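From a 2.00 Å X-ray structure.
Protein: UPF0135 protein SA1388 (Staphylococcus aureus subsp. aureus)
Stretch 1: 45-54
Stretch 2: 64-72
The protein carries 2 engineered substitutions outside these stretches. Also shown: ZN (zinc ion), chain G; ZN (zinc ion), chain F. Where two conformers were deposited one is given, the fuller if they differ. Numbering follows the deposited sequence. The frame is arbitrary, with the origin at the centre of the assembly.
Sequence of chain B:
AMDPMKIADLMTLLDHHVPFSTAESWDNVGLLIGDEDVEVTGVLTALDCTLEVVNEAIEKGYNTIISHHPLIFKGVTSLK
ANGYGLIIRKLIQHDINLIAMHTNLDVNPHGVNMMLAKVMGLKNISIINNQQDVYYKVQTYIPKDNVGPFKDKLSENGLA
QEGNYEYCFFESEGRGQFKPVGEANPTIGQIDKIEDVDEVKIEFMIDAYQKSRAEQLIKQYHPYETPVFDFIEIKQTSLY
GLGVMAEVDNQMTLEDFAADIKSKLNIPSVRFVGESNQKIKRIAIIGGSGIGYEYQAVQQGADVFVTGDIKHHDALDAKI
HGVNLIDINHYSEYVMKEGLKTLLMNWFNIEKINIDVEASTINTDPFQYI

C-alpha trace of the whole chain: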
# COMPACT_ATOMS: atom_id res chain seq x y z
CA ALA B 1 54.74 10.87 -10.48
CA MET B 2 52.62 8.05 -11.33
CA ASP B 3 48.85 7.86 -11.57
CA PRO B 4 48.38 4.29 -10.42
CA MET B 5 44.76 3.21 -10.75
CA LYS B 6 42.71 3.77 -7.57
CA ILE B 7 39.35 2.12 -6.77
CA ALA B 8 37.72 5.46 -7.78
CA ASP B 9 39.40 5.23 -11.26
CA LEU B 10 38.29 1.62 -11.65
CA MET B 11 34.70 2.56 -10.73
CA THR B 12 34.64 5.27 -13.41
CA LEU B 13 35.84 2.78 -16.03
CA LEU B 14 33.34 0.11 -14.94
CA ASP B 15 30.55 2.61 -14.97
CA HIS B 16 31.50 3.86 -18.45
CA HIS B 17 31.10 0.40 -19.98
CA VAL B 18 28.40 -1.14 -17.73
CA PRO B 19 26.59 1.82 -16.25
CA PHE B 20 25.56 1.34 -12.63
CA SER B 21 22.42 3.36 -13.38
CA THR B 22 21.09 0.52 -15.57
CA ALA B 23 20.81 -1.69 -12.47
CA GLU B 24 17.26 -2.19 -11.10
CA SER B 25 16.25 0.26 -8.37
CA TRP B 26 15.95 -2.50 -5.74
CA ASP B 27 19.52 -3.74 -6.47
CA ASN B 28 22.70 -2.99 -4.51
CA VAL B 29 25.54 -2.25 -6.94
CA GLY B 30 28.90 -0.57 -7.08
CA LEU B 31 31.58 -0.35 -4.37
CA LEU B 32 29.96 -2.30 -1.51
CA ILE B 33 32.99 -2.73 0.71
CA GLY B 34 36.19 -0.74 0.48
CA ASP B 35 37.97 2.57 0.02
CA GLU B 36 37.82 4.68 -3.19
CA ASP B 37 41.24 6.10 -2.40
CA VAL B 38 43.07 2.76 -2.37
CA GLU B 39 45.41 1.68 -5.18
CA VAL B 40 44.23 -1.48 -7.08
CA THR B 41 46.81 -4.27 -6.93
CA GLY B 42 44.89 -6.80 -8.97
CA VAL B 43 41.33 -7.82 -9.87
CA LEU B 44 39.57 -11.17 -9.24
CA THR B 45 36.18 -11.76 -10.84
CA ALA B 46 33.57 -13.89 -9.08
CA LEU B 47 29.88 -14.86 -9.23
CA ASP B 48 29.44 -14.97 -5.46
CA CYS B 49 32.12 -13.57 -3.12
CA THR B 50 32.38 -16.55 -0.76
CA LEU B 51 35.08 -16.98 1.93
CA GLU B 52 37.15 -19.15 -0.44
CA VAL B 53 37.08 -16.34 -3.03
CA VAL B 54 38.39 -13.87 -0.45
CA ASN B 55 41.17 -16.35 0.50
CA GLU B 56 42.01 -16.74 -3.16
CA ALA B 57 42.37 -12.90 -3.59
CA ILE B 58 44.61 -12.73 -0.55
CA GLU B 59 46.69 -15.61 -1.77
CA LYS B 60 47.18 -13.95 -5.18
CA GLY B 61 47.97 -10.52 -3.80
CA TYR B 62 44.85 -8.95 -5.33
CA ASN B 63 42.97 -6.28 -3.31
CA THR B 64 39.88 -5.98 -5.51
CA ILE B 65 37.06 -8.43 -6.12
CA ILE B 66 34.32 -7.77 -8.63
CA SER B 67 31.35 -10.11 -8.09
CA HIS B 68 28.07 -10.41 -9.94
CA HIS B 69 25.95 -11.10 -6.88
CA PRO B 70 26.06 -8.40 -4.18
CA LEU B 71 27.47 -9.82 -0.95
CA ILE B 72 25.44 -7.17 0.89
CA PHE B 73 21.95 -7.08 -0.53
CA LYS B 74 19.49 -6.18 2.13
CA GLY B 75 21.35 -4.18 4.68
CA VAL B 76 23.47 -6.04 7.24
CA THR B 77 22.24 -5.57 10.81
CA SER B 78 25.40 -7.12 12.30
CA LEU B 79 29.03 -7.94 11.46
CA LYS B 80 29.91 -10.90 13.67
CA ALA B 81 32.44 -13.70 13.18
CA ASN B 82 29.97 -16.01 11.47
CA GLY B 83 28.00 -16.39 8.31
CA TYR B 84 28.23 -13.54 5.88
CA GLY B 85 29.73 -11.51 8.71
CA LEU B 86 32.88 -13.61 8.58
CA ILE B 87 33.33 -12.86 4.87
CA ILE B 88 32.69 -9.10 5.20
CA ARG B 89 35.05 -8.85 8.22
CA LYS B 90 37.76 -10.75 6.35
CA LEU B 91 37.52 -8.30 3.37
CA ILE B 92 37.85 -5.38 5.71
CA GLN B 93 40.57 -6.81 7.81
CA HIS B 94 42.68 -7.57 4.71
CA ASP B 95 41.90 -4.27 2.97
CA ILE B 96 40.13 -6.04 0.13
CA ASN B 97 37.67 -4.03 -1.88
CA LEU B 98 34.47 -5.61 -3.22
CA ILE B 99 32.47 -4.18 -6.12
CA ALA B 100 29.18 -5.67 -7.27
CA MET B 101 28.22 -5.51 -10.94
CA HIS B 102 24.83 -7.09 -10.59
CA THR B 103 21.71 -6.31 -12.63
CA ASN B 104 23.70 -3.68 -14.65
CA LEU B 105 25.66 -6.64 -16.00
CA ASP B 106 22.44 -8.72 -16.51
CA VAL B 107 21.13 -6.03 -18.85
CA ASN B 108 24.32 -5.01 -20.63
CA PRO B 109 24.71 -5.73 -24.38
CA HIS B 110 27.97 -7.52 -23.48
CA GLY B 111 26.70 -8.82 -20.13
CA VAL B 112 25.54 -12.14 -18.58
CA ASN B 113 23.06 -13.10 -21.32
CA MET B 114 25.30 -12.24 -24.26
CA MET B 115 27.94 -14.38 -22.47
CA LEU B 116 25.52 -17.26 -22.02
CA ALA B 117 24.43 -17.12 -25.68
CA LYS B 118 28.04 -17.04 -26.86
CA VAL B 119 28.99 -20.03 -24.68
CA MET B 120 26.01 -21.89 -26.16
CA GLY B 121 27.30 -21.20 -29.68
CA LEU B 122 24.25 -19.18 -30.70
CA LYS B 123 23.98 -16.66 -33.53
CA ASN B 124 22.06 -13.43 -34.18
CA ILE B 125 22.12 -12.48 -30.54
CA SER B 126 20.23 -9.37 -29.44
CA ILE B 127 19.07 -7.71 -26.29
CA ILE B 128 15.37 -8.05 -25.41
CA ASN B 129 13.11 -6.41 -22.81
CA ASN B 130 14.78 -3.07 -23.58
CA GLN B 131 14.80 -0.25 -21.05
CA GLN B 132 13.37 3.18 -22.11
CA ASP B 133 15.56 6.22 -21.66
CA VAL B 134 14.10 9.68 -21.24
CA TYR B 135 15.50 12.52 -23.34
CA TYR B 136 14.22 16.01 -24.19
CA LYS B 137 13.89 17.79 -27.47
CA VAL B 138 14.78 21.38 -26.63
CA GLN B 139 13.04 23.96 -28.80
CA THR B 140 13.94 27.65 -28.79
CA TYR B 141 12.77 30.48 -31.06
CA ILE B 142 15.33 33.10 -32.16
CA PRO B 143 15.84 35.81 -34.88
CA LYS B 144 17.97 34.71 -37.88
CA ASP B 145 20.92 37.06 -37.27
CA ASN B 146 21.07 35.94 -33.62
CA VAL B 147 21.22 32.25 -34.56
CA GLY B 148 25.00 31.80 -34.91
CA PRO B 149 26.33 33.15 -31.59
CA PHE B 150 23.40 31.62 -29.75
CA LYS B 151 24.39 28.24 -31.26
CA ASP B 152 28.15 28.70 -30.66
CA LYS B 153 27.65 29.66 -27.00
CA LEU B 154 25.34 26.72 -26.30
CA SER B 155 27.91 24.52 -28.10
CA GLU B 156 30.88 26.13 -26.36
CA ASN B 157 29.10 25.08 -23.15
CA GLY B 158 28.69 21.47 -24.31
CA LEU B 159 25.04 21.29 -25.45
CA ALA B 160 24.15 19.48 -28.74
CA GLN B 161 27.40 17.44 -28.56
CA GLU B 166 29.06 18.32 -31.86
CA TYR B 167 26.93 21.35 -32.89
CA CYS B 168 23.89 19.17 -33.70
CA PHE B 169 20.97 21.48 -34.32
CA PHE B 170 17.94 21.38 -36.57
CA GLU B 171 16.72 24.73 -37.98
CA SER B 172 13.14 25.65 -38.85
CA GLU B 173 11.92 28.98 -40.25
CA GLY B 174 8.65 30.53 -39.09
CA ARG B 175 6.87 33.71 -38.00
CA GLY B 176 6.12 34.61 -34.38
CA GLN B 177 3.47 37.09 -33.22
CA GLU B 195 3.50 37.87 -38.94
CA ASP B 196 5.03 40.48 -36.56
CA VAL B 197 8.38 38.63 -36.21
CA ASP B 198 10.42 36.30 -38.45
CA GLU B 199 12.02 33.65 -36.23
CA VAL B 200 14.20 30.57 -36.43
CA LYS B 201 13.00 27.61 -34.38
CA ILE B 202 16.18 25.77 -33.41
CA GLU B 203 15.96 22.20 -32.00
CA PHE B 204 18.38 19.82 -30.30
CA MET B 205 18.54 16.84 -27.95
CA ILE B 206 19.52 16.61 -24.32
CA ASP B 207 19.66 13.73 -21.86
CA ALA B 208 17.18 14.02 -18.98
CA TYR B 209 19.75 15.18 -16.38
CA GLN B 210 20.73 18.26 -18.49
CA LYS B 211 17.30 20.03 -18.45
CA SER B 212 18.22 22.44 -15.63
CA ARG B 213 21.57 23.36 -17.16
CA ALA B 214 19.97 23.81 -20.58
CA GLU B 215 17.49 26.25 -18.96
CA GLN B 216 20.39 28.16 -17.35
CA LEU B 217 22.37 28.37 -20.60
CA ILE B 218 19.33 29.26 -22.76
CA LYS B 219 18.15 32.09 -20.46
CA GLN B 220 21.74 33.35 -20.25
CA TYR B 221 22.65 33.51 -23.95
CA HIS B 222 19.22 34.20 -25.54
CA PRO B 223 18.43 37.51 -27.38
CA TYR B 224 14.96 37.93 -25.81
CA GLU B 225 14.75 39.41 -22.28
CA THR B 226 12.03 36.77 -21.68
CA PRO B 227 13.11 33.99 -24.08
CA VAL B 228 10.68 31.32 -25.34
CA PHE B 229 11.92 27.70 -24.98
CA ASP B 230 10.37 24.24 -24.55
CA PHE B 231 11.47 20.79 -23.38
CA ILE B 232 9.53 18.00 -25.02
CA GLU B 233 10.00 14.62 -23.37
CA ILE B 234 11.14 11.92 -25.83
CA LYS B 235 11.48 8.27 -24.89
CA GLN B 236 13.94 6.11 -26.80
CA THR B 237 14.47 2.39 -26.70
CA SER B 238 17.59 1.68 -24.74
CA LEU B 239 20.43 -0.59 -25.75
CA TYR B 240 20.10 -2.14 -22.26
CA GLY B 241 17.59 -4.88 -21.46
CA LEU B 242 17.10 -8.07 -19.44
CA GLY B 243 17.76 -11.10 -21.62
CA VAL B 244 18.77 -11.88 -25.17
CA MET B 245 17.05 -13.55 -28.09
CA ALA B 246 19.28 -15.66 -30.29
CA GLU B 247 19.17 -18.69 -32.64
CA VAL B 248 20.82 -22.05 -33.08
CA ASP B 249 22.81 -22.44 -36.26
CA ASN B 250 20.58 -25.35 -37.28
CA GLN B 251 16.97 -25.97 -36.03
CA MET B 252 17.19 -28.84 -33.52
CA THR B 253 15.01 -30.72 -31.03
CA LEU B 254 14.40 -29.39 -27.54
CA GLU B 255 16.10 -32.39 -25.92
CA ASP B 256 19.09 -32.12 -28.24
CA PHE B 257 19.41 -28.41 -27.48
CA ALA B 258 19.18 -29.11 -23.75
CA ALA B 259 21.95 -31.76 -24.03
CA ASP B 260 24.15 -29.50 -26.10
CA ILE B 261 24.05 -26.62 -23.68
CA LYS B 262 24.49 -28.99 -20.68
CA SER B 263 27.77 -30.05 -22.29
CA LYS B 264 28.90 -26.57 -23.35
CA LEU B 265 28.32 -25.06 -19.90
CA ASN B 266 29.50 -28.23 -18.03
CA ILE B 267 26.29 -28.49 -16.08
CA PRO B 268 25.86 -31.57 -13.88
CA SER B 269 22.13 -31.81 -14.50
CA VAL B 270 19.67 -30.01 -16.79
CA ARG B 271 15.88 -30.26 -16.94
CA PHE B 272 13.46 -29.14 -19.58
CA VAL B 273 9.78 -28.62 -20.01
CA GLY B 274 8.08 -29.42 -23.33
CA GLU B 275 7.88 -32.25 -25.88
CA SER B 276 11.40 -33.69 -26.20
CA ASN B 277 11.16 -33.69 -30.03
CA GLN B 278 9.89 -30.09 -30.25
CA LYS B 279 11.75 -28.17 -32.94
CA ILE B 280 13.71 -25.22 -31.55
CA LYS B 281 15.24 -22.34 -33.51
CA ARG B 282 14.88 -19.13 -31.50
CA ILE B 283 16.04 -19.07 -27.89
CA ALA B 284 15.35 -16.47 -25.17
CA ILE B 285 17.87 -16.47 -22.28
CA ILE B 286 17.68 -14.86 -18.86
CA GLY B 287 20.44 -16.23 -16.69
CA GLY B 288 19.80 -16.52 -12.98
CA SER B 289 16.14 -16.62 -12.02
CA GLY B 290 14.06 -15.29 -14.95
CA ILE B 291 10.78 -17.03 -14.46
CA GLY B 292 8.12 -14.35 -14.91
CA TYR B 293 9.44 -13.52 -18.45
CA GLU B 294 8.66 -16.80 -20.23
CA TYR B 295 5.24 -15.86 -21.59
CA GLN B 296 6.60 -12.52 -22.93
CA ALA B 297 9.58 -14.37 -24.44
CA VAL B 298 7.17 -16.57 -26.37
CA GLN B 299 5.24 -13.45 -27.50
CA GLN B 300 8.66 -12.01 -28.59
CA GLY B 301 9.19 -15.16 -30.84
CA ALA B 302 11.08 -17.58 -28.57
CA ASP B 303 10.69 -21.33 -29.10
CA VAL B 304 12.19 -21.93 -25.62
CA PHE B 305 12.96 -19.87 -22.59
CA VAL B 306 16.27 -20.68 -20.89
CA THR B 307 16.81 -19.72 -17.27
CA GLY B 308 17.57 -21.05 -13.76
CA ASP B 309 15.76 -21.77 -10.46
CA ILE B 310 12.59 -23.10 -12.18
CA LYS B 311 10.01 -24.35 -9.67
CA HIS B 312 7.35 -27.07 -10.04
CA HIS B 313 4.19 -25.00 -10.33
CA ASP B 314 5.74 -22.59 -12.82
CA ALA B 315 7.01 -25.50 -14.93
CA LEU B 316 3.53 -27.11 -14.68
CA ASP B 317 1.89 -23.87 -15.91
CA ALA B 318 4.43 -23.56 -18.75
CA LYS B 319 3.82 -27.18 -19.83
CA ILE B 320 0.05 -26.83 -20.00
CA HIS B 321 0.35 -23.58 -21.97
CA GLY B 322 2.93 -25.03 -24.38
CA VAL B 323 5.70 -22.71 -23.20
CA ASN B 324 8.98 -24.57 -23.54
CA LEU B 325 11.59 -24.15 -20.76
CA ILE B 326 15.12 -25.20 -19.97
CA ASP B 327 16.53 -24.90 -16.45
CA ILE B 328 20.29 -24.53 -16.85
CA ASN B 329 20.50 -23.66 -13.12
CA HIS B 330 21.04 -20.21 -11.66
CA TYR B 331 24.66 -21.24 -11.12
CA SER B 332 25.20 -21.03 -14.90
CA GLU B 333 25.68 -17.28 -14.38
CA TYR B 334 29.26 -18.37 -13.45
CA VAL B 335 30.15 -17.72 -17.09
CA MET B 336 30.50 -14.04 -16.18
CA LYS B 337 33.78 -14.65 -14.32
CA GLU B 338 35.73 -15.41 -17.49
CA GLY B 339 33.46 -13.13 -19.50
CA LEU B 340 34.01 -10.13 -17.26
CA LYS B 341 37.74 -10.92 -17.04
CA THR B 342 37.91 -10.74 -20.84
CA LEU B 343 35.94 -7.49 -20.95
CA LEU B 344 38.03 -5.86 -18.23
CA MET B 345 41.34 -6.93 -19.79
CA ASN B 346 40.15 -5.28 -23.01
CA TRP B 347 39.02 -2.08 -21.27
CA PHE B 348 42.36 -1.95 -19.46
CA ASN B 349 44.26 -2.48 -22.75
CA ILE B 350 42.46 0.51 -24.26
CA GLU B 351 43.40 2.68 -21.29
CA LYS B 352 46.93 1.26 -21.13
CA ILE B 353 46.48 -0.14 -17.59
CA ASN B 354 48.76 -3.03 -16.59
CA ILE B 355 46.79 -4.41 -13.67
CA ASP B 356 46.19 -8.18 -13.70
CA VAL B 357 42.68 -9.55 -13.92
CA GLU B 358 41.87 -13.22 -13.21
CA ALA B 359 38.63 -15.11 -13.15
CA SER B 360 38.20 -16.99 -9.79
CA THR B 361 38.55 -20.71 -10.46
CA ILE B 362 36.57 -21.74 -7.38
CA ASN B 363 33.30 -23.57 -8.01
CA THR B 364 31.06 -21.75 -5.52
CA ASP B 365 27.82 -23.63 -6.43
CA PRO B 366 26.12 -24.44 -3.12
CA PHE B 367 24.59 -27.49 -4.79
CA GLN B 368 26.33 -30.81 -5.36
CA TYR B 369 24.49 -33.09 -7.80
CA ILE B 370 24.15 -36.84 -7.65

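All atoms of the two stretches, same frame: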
# COMPACT_ATOMS: atom_id res chain seq x y z
N THR B 45 37.63 -11.67 -10.57
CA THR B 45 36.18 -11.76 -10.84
C THR B 45 35.52 -13.01 -10.24
O THR B 45 36.15 -14.06 -10.12
CB THR B 45 35.87 -11.68 -12.35
OG1 THR B 45 36.33 -12.89 -13.01
CG2 THR B 45 36.53 -10.42 -12.98
N ALA B 46 34.25 -12.86 -9.83
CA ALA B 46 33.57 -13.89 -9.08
C ALA B 46 32.06 -13.80 -9.37
O ALA B 46 31.58 -12.72 -9.75
CB ALA B 46 33.84 -13.69 -7.59
N LEU B 47 31.33 -14.92 -9.20
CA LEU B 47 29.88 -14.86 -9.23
C LEU B 47 29.38 -14.43 -7.85
O LEU B 47 28.67 -13.40 -7.70
CB LEU B 47 29.28 -16.22 -9.65
CG LEU B 47 27.79 -16.44 -9.54
CD1 LEU B 47 27.06 -15.37 -10.41
CD2 LEU B 47 27.37 -17.88 -9.95
N ASP B 48 29.74 -15.21 -6.84
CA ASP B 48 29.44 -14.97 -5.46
C ASP B 48 30.79 -14.84 -4.75
O ASP B 48 31.69 -15.69 -4.96
CB ASP B 48 28.70 -16.15 -4.83
CG ASP B 48 27.23 -16.21 -5.26
OD1 ASP B 48 26.50 -15.27 -4.94
OD2 ASP B 48 26.82 -17.20 -5.87
N CYS B 49 30.89 -13.80 -3.91
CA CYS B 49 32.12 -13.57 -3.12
C CYS B 49 32.05 -14.37 -1.83
O CYS B 49 31.59 -13.86 -0.82
CB CYS B 49 32.26 -12.11 -2.78
SG CYS B 49 33.84 -11.79 -1.92
N THR B 50 32.40 -15.67 -1.91
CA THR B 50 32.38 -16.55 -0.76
C THR B 50 33.70 -16.39 0.01
O THR B 50 34.67 -15.71 -0.47
CB THR B 50 32.26 -18.00 -1.18
OG1 THR B 50 33.45 -18.37 -1.88
CG2 THR B 50 31.00 -18.22 -2.08
N LEU B 51 33.82 -17.07 1.15
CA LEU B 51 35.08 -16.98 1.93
C LEU B 51 36.27 -17.49 1.13
O LEU B 51 37.39 -16.93 1.19
CB LEU B 51 34.99 -17.74 3.25
CG LEU B 51 36.10 -17.56 4.32
CD1 LEU B 51 36.13 -16.18 4.84
CD2 LEU B 51 35.86 -18.55 5.48
N GLU B 52 36.06 -18.58 0.38
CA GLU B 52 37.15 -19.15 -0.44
C GLU B 52 37.62 -18.14 -1.49
O GLU B 52 38.81 -18.04 -1.76
CB GLU B 52 36.76 -20.49 -1.09
CG GLU B 52 36.64 -21.67 -0.07
CD GLU B 52 36.17 -23.02 -0.68
OE1 GLU B 52 35.56 -23.07 -1.79
OE2 GLU B 52 36.39 -24.05 -0.00
N VAL B 53 36.70 -17.35 -2.04
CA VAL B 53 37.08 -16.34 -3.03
C VAL B 53 37.97 -15.25 -2.38
O VAL B 53 38.97 -14.82 -2.96
CB VAL B 53 35.86 -15.74 -3.72
CG1 VAL B 53 36.25 -14.48 -4.60
CG2 VAL B 53 35.19 -16.83 -4.58
N VAL B 54 37.62 -14.85 -1.17
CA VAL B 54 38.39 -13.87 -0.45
C VAL B 54 39.81 -14.42 -0.17
O VAL B 54 40.79 -13.72 -0.39
CB VAL B 54 37.69 -13.41 0.85
CG1 VAL B 54 38.52 -12.34 1.57
CG2 VAL B 54 36.28 -12.90 0.54
N THR B 64 41.18 -6.36 -4.94
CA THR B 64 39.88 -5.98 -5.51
C THR B 64 39.18 -7.20 -6.06
O THR B 64 39.78 -7.97 -6.87
CB THR B 64 40.05 -4.92 -6.62
OG1 THR B 64 40.78 -3.81 -6.07
CG2 THR B 64 38.68 -4.42 -7.19
N ILE B 65 37.92 -7.38 -5.63
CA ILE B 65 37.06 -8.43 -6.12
C ILE B 65 35.88 -7.74 -6.76
O ILE B 65 35.29 -6.85 -6.15
CB ILE B 65 36.60 -9.42 -5.01
CG1 ILE B 65 37.84 -10.09 -4.40
CG2 ILE B 65 35.55 -10.50 -5.53
CD1 ILE B 65 37.60 -10.90 -3.11
N ILE B 66 35.57 -8.15 -7.99
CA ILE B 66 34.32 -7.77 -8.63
C ILE B 66 33.41 -9.02 -8.74
O ILE B 66 33.73 -9.98 -9.47
CB ILE B 66 34.52 -7.21 -10.04
CG1 ILE B 66 35.44 -5.99 -10.03
CG2 ILE B 66 33.09 -6.79 -10.62
CD1 ILE B 66 35.80 -5.46 -11.43
N SER B 67 32.28 -9.01 -8.04
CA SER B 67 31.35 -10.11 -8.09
C SER B 67 30.12 -9.68 -8.87
O SER B 67 29.88 -8.49 -9.05
CB SER B 67 30.95 -10.57 -6.66
OG SER B 67 30.11 -9.60 -6.02
N HIS B 68 29.37 -10.67 -9.36
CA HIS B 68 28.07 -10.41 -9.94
C HIS B 68 27.05 -10.20 -8.82
O HIS B 68 26.41 -9.15 -8.73
CB HIS B 68 27.64 -11.54 -10.86
CG HIS B 68 26.34 -11.30 -11.54
ND1 HIS B 68 26.01 -10.10 -12.13
CD2 HIS B 68 25.27 -12.11 -11.74
CE1 HIS B 68 24.83 -10.21 -12.71
NE2 HIS B 68 24.30 -11.38 -12.38
N HIS B 69 26.94 -11.17 -7.93
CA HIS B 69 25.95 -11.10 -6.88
C HIS B 69 26.48 -10.19 -5.76
O HIS B 69 27.64 -10.31 -5.36
CB HIS B 69 25.62 -12.46 -6.34
CG HIS B 69 24.87 -13.33 -7.30
ND1 HIS B 69 24.97 -14.71 -7.29
CD2 HIS B 69 24.03 -13.03 -8.31
CE1 HIS B 69 24.21 -15.21 -8.24
NE2 HIS B 69 23.56 -14.22 -8.83
N PRO B 70 25.63 -9.33 -5.23
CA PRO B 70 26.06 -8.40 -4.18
C PRO B 70 26.13 -9.15 -2.84
O PRO B 70 25.17 -9.73 -2.38
CB PRO B 70 24.97 -7.31 -4.20
CG PRO B 70 23.80 -7.95 -4.76
CD PRO B 70 24.27 -9.03 -5.68
N LEU B 71 27.29 -9.11 -2.20
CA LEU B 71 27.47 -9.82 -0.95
C LEU B 71 26.58 -9.19 0.12
O LEU B 71 26.12 -9.88 1.04
CB LEU B 71 28.93 -9.73 -0.53
CG LEU B 71 29.38 -10.41 0.76
CD1 LEU B 71 29.12 -11.96 0.68
CD2 LEU B 71 30.84 -10.09 1.06
N ILE B 72 26.39 -7.88 0.03
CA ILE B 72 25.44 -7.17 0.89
C ILE B 72 24.29 -6.81 -0.01
O ILE B 72 24.47 -6.12 -1.00
CB ILE B 72 26.02 -5.90 1.52
CG1 ILE B 72 27.21 -6.26 2.42
CG2 ILE B 72 24.89 -5.12 2.37
CD1 ILE B 72 28.03 -5.01 2.87
ZN ZN G . 22.28 -12.08 -12.96
ZN ZN F . 21.80 -14.21 -10.19
O HOH W 1 28.71 -12.09 -3.48
O HOH W 2 20.74 -13.44 -8.37
O HOH W 3 19.75 -14.04 -11.06
O HOH W 4 21.80 -12.18 -10.93
O HOH W 5 20.22 -12.83 -12.96

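Two consecutive histidines, just after two parallel bridges, each bind a different zinc ion, and the neighbouring stretch fixes one of them from behind. H68 NE2 lies 2.2 Å from ZN of chain G and H69 NE2 2.2 Å from ZN of chain F; water 4 binds both metals. H69 ND1 donates to D48 OD1 (2.9 Å), so the carboxylate orients the imidazole and leaves NE2 free for the metal. L47 completes the setting: its CA-to-CB bond points away from stretch 2, but the t, p rotamer brings CD1 back over one face of the H69 ring, 3.9 Å from the centroid in a CH-pi contact, while the same methyl lies at the edge of the H68 ring.

The backbones before the histidines run parallel, T45 beside I66 with side chains on one face of the sheet, A46 beside S67 with theirs on the other. A46 N donates to I66 O (2.9 Å) and H68 N to A46 O (3.0 Å); CA-H...O contacts from T45 CA to I66 O (3.3 Å) and from S67 CA to A46 O (3.1 Å) supplement them. Past the bridges, a nearly straight bond from H69 N to L47 O (2.8 Å) carries the pairing into the histidines. Water 1 extends it, accepting from C49 N (2.8 Å) and donating to H69 O (2.8 Å). That carbonyl also accepts from S67 OG (2.7 Å), a bond for which the small p-rotamer serine is well suited.

I65 supplies the apolar anchor, buried with C49, V53 and V54. Its long arm carries CD1 to C49 SG (4.0 Å), V53 CG1 (4.1 Å) and V54 CG2 (4.4 Å), joining strand to helix, and its CG2 packs on the short A46 CB (4.2 Å). At the helix start, T50 OG1 caps V53 N through a weak bond (3.4 Å). The contact buries 591 Å² between the two stretches, both sides summed.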